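Local coordinates for protein arginine decarboxylase (Campylobacter jejuni subsp. jejuni, PDB 3NZP) that probably catalyses the pyridoxal-phosphate-dependent decarboxylation of arginine to agmatine, a step in polyamine and spermidine biosynthesis, at residues M1-N13 / A276-R288. Numbering follows the deposited sequence.
Sequences MMDYGIDIWGNEN and AVEYSQFKNEKSR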
# COMPACT_ATOMS: atom_id res chain seq x y z
N MSE B 1 29.43 -3.26 -21.83
CA MSE B 1 28.56 -2.09 -22.14
C MSE B 1 27.47 -2.02 -21.08
O MSE B 1 27.51 -2.76 -20.10
CB MSE B 1 27.91 -2.25 -23.51
CG MSE B 1 27.27 -0.97 -24.02
SE MSE B 1 26.03 -1.23 -25.49
CE MSE B 1 27.27 -1.08 -26.97
N MSE B 2 26.50 -1.14 -21.30
CA MSE B 2 25.38 -0.98 -20.38
C MSE B 2 24.62 -2.31 -20.23
O MSE B 2 24.05 -2.82 -21.20
CB MSE B 2 24.43 0.09 -20.92
CG MSE B 2 23.15 0.26 -20.13
SE MSE B 2 23.37 1.33 -18.53
CE MSE B 2 24.13 -0.01 -17.34
N ASP B 3 24.61 -2.86 -19.02
CA ASP B 3 23.92 -4.12 -18.75
C ASP B 3 22.87 -3.94 -17.66
O ASP B 3 22.21 -4.91 -17.25
CB ASP B 3 24.93 -5.20 -18.34
CG ASP B 3 25.58 -4.92 -16.98
OD1 ASP B 3 26.00 -3.76 -16.74
OD2 ASP B 3 25.69 -5.86 -16.17
N TYR B 4 22.71 -2.71 -17.19
CA TYR B 4 21.73 -2.39 -16.16
C TYR B 4 21.97 -3.24 -14.90
O TYR B 4 21.04 -3.58 -14.18
CB TYR B 4 20.32 -2.62 -16.70
CG TYR B 4 19.93 -1.65 -17.81
CD1 TYR B 4 19.52 -0.34 -17.51
CD2 TYR B 4 20.03 -2.02 -19.16
CE1 TYR B 4 19.23 0.58 -18.52
CE2 TYR B 4 19.74 -1.10 -20.18
CZ TYR B 4 19.35 0.20 -19.85
OH TYR B 4 19.11 1.11 -20.84
N GLY B 5 23.24 -3.58 -14.65
CA GLY B 5 23.60 -4.38 -13.50
C GLY B 5 22.99 -5.76 -13.51
O GLY B 5 22.82 -6.39 -12.46
N ILE B 6 22.66 -6.25 -14.70
CA ILE B 6 22.04 -7.56 -14.82
C ILE B 6 22.87 -8.64 -14.13
O ILE B 6 22.40 -9.75 -13.88
CB ILE B 6 21.84 -7.93 -16.30
CG1 ILE B 6 21.02 -9.22 -16.41
CG2 ILE B 6 23.19 -8.04 -16.97
CD1 ILE B 6 20.61 -9.57 -17.83
N ASP B 7 24.12 -8.31 -13.80
CA ASP B 7 24.99 -9.28 -13.15
C ASP B 7 24.87 -9.25 -11.64
O ASP B 7 25.15 -10.25 -10.97
CB ASP B 7 26.43 -9.05 -13.58
CG ASP B 7 26.78 -9.78 -14.88
OD1 ASP B 7 27.88 -9.53 -15.42
OD2 ASP B 7 25.96 -10.60 -15.36
N ILE B 8 24.45 -8.11 -11.10
CA ILE B 8 24.29 -7.96 -9.66
C ILE B 8 23.00 -8.62 -9.18
O ILE B 8 23.03 -9.62 -8.46
CB ILE B 8 24.26 -6.48 -9.28
CG1 ILE B 8 25.50 -5.78 -9.83
CG2 ILE B 8 24.17 -6.34 -7.79
CD1 ILE B 8 25.52 -4.28 -9.56
N TRP B 9 21.87 -8.06 -9.59
CA TRP B 9 20.56 -8.57 -9.19
C TRP B 9 20.12 -9.74 -10.06
O TRP B 9 19.31 -10.56 -9.64
CB TRP B 9 19.49 -7.48 -9.29
CG TRP B 9 19.27 -6.98 -10.69
CD1 TRP B 9 19.88 -5.91 -11.28
CD2 TRP B 9 18.45 -7.59 -11.70
NE1 TRP B 9 19.50 -5.82 -12.59
CE2 TRP B 9 18.63 -6.83 -12.88
CE3 TRP B 9 17.60 -8.70 -11.72
CZ2 TRP B 9 17.97 -7.15 -14.08
CZ3 TRP B 9 16.95 -9.02 -12.92
CH2 TRP B 9 17.14 -8.24 -14.08
N GLY B 10 20.65 -9.80 -11.27
CA GLY B 10 20.26 -10.85 -12.19
C GLY B 10 20.79 -12.24 -11.98
O GLY B 10 20.14 -13.21 -12.37
N ASN B 11 21.96 -12.39 -11.36
CA ASN B 11 22.53 -13.73 -11.18
C ASN B 11 22.57 -14.43 -12.52
O ASN B 11 22.41 -13.80 -13.56
CB ASN B 11 21.69 -14.56 -10.23
CG ASN B 11 22.26 -14.57 -8.84
OD1 ASN B 11 22.53 -13.52 -8.26
ND2 ASN B 11 22.47 -15.76 -8.30
N GLU B 12 22.78 -15.73 -12.51
CA GLU B 12 22.81 -16.40 -13.80
C GLU B 12 21.42 -16.84 -14.24
O GLU B 12 21.26 -17.88 -14.88
CB GLU B 12 23.76 -17.61 -13.76
CG GLU B 12 25.25 -17.24 -13.77
CD GLU B 12 25.81 -17.05 -12.37
OE1 GLU B 12 26.53 -16.04 -12.14
OE2 GLU B 12 25.54 -17.93 -11.50
N ASN B 13 20.40 -16.05 -13.90
CA ASN B 13 19.04 -16.38 -14.29
C ASN B 13 18.62 -15.59 -15.52
O ASN B 13 17.81 -16.05 -16.33
CB ASN B 13 18.07 -16.11 -13.14
CG ASN B 13 18.43 -16.88 -11.89
OD1 ASN B 13 18.64 -18.10 -11.94
ND2 ASN B 13 18.51 -16.18 -10.76
N ALA B 276 17.80 -12.19 2.78
CA ALA B 276 17.62 -11.04 1.90
C ALA B 276 17.77 -11.36 0.42
O ALA B 276 18.36 -12.37 0.04
CB ALA B 276 18.59 -9.94 2.30
N VAL B 277 17.21 -10.50 -0.41
CA VAL B 277 17.30 -10.66 -1.86
C VAL B 277 18.11 -9.51 -2.44
O VAL B 277 18.03 -8.39 -1.94
CB VAL B 277 15.88 -10.66 -2.51
CG1 VAL B 277 15.97 -10.42 -4.00
CG2 VAL B 277 15.19 -11.99 -2.23
N GLU B 278 18.91 -9.77 -3.47
CA GLU B 278 19.70 -8.70 -4.06
C GLU B 278 18.87 -7.92 -5.09
O GLU B 278 18.56 -8.43 -6.16
CB GLU B 278 20.94 -9.25 -4.75
CG GLU B 278 21.85 -8.14 -5.24
CD GLU B 278 22.23 -7.20 -4.11
OE1 GLU B 278 22.90 -7.66 -3.15
OE2 GLU B 278 21.86 -6.00 -4.18
N TYR B 279 18.53 -6.68 -4.75
CA TYR B 279 17.71 -5.82 -5.61
C TYR B 279 18.53 -4.74 -6.32
O TYR B 279 18.11 -4.17 -7.32
CB TYR B 279 16.62 -5.15 -4.77
CG TYR B 279 15.49 -6.08 -4.35
CD1 TYR B 279 14.46 -6.39 -5.23
CD2 TYR B 279 15.43 -6.61 -3.06
CE1 TYR B 279 13.40 -7.21 -4.85
CE2 TYR B 279 14.37 -7.44 -2.66
CZ TYR B 279 13.36 -7.73 -3.57
OH TYR B 279 12.29 -8.53 -3.21
N SER B 280 19.71 -4.47 -5.77
CA SER B 280 20.59 -3.47 -6.33
C SER B 280 21.03 -3.77 -7.75
O SER B 280 21.43 -4.90 -8.05
CB SER B 280 21.82 -3.35 -5.46
OG SER B 280 22.82 -2.65 -6.17
N GLN B 281 20.97 -2.76 -8.61
CA GLN B 281 21.39 -2.89 -10.02
C GLN B 281 22.46 -1.85 -10.33
O GLN B 281 22.76 -1.58 -11.50
CB GLN B 281 20.20 -2.70 -10.97
CG GLN B 281 19.67 -1.27 -11.06
CD GLN B 281 18.55 -1.11 -12.09
OE1 GLN B 281 18.68 -1.56 -13.23
NE2 GLN B 281 17.46 -0.46 -11.69
N PHE B 282 23.04 -1.28 -9.27
CA PHE B 282 24.09 -0.28 -9.40
C PHE B 282 25.34 -0.72 -8.65
O PHE B 282 25.28 -1.13 -7.48
CB PHE B 282 23.59 1.06 -8.86
CG PHE B 282 22.49 1.66 -9.67
CD1 PHE B 282 22.74 2.21 -10.92
CD2 PHE B 282 21.18 1.64 -9.20
CE1 PHE B 282 21.71 2.74 -11.70
CE2 PHE B 282 20.14 2.16 -9.98
CZ PHE B 282 20.41 2.71 -11.23
N LYS B 283 26.47 -0.64 -9.34
CA LYS B 283 27.76 -1.02 -8.80
C LYS B 283 28.02 -0.33 -7.46
O LYS B 283 27.78 0.87 -7.30
CB LYS B 283 28.86 -0.66 -9.81
CG LYS B 283 30.25 -1.21 -9.47
CD LYS B 283 31.28 -0.92 -10.56
CE LYS B 283 31.57 0.58 -10.71
NZ LYS B 283 32.17 1.19 -9.49
N ASN B 284 28.52 -1.10 -6.50
CA ASN B 284 28.82 -0.58 -5.17
C ASN B 284 27.57 -0.08 -4.46
O ASN B 284 27.49 1.09 -4.08
CB ASN B 284 29.87 0.53 -5.24
CG ASN B 284 31.26 0.02 -5.63
OD1 ASN B 284 31.50 -0.35 -6.78
ND2 ASN B 284 32.17 -0.01 -4.66
N GLU B 285 26.60 -0.96 -4.28
CA GLU B 285 25.37 -0.62 -3.59
C GLU B 285 24.55 -1.85 -3.23
O GLU B 285 23.33 -1.80 -3.20
CB GLU B 285 24.52 0.33 -4.42
CG GLU B 285 24.58 1.78 -3.96
CD GLU B 285 23.60 2.66 -4.71
OE1 GLU B 285 23.55 3.89 -4.46
OE2 GLU B 285 22.86 2.11 -5.57
N LYS B 286 25.24 -2.96 -2.97
CA LYS B 286 24.62 -4.23 -2.60
C LYS B 286 23.45 -4.08 -1.60
O LYS B 286 23.51 -3.27 -0.68
CB LYS B 286 25.68 -5.14 -1.98
CG LYS B 286 25.96 -6.43 -2.73
CD LYS B 286 26.63 -6.19 -4.07
CE LYS B 286 26.85 -7.51 -4.80
NZ LYS B 286 27.60 -7.35 -6.09
N SER B 287 22.40 -4.88 -1.78
CA SER B 287 21.25 -4.82 -0.88
C SER B 287 21.58 -5.52 0.43
O SER B 287 21.25 -5.03 1.51
CB SER B 287 20.02 -5.49 -1.50
OG SER B 287 19.43 -4.70 -2.51
N ARG B 288 22.20 -6.68 0.32
CA ARG B 288 22.59 -7.43 1.51
C ARG B 288 24.09 -7.57 1.50
O ARG B 288 24.69 -7.66 0.44
CB ARG B 288 21.95 -8.82 1.52
CG ARG B 288 22.19 -9.66 0.29
CD ARG B 288 21.76 -11.09 0.58
NE ARG B 288 21.42 -11.89 -0.60
CZ ARG B 288 22.26 -12.16 -1.60
NH1 ARG B 288 23.50 -11.68 -1.59
NH2 ARG B 288 21.85 -12.93 -2.60
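Trp9 and Gln281 both hold CG between the backbone N and the carbonyl carbon (chi1 64° and 71°), and from there indole and Gln281 side chain run next to each other, pointing the same way, with CD1 of Trp9 3.2 Å from CB of Gln281. The contact fits the N-terminal segment 1-13 against the loop after strand 268-272, the seventh strand of the TIM-type barrel that binds pyridoxal phosphate in this class of decarboxylases. Tyr4 lies in a type I' turn from Asp3 to Ile6, and its O sits in the indole plane at the ring edge, accepting a fairly straight hydrogen bond from Trp9 NE1 (3.1 Å). Ser280 O also lies at that ring's edge, and Phe514 and Met463 pack against Trp9 from outside the contact. At the turn the two backbones come close enough for a CA-H...O contact, Gly5 CA to Gln281 O at 3.5 Å. Ile8 points at the loop and spreads its two branches along it: CD1 rests on the Phe282-Lys283 peptide, 3.7 Å from Phe282 C, while CG2 reaches Ser280 O and Glu278 CG. Glu278 turns its carboxylate back onto its own loop. Tyr279 points away, its OH hydrogen-bonded to cofactor-binding Arg323. On Glu278, OE2 takes Ser287 N on its syn lone pair at 2.7 Å and Ser280 N on the anti one at 3.1 Å.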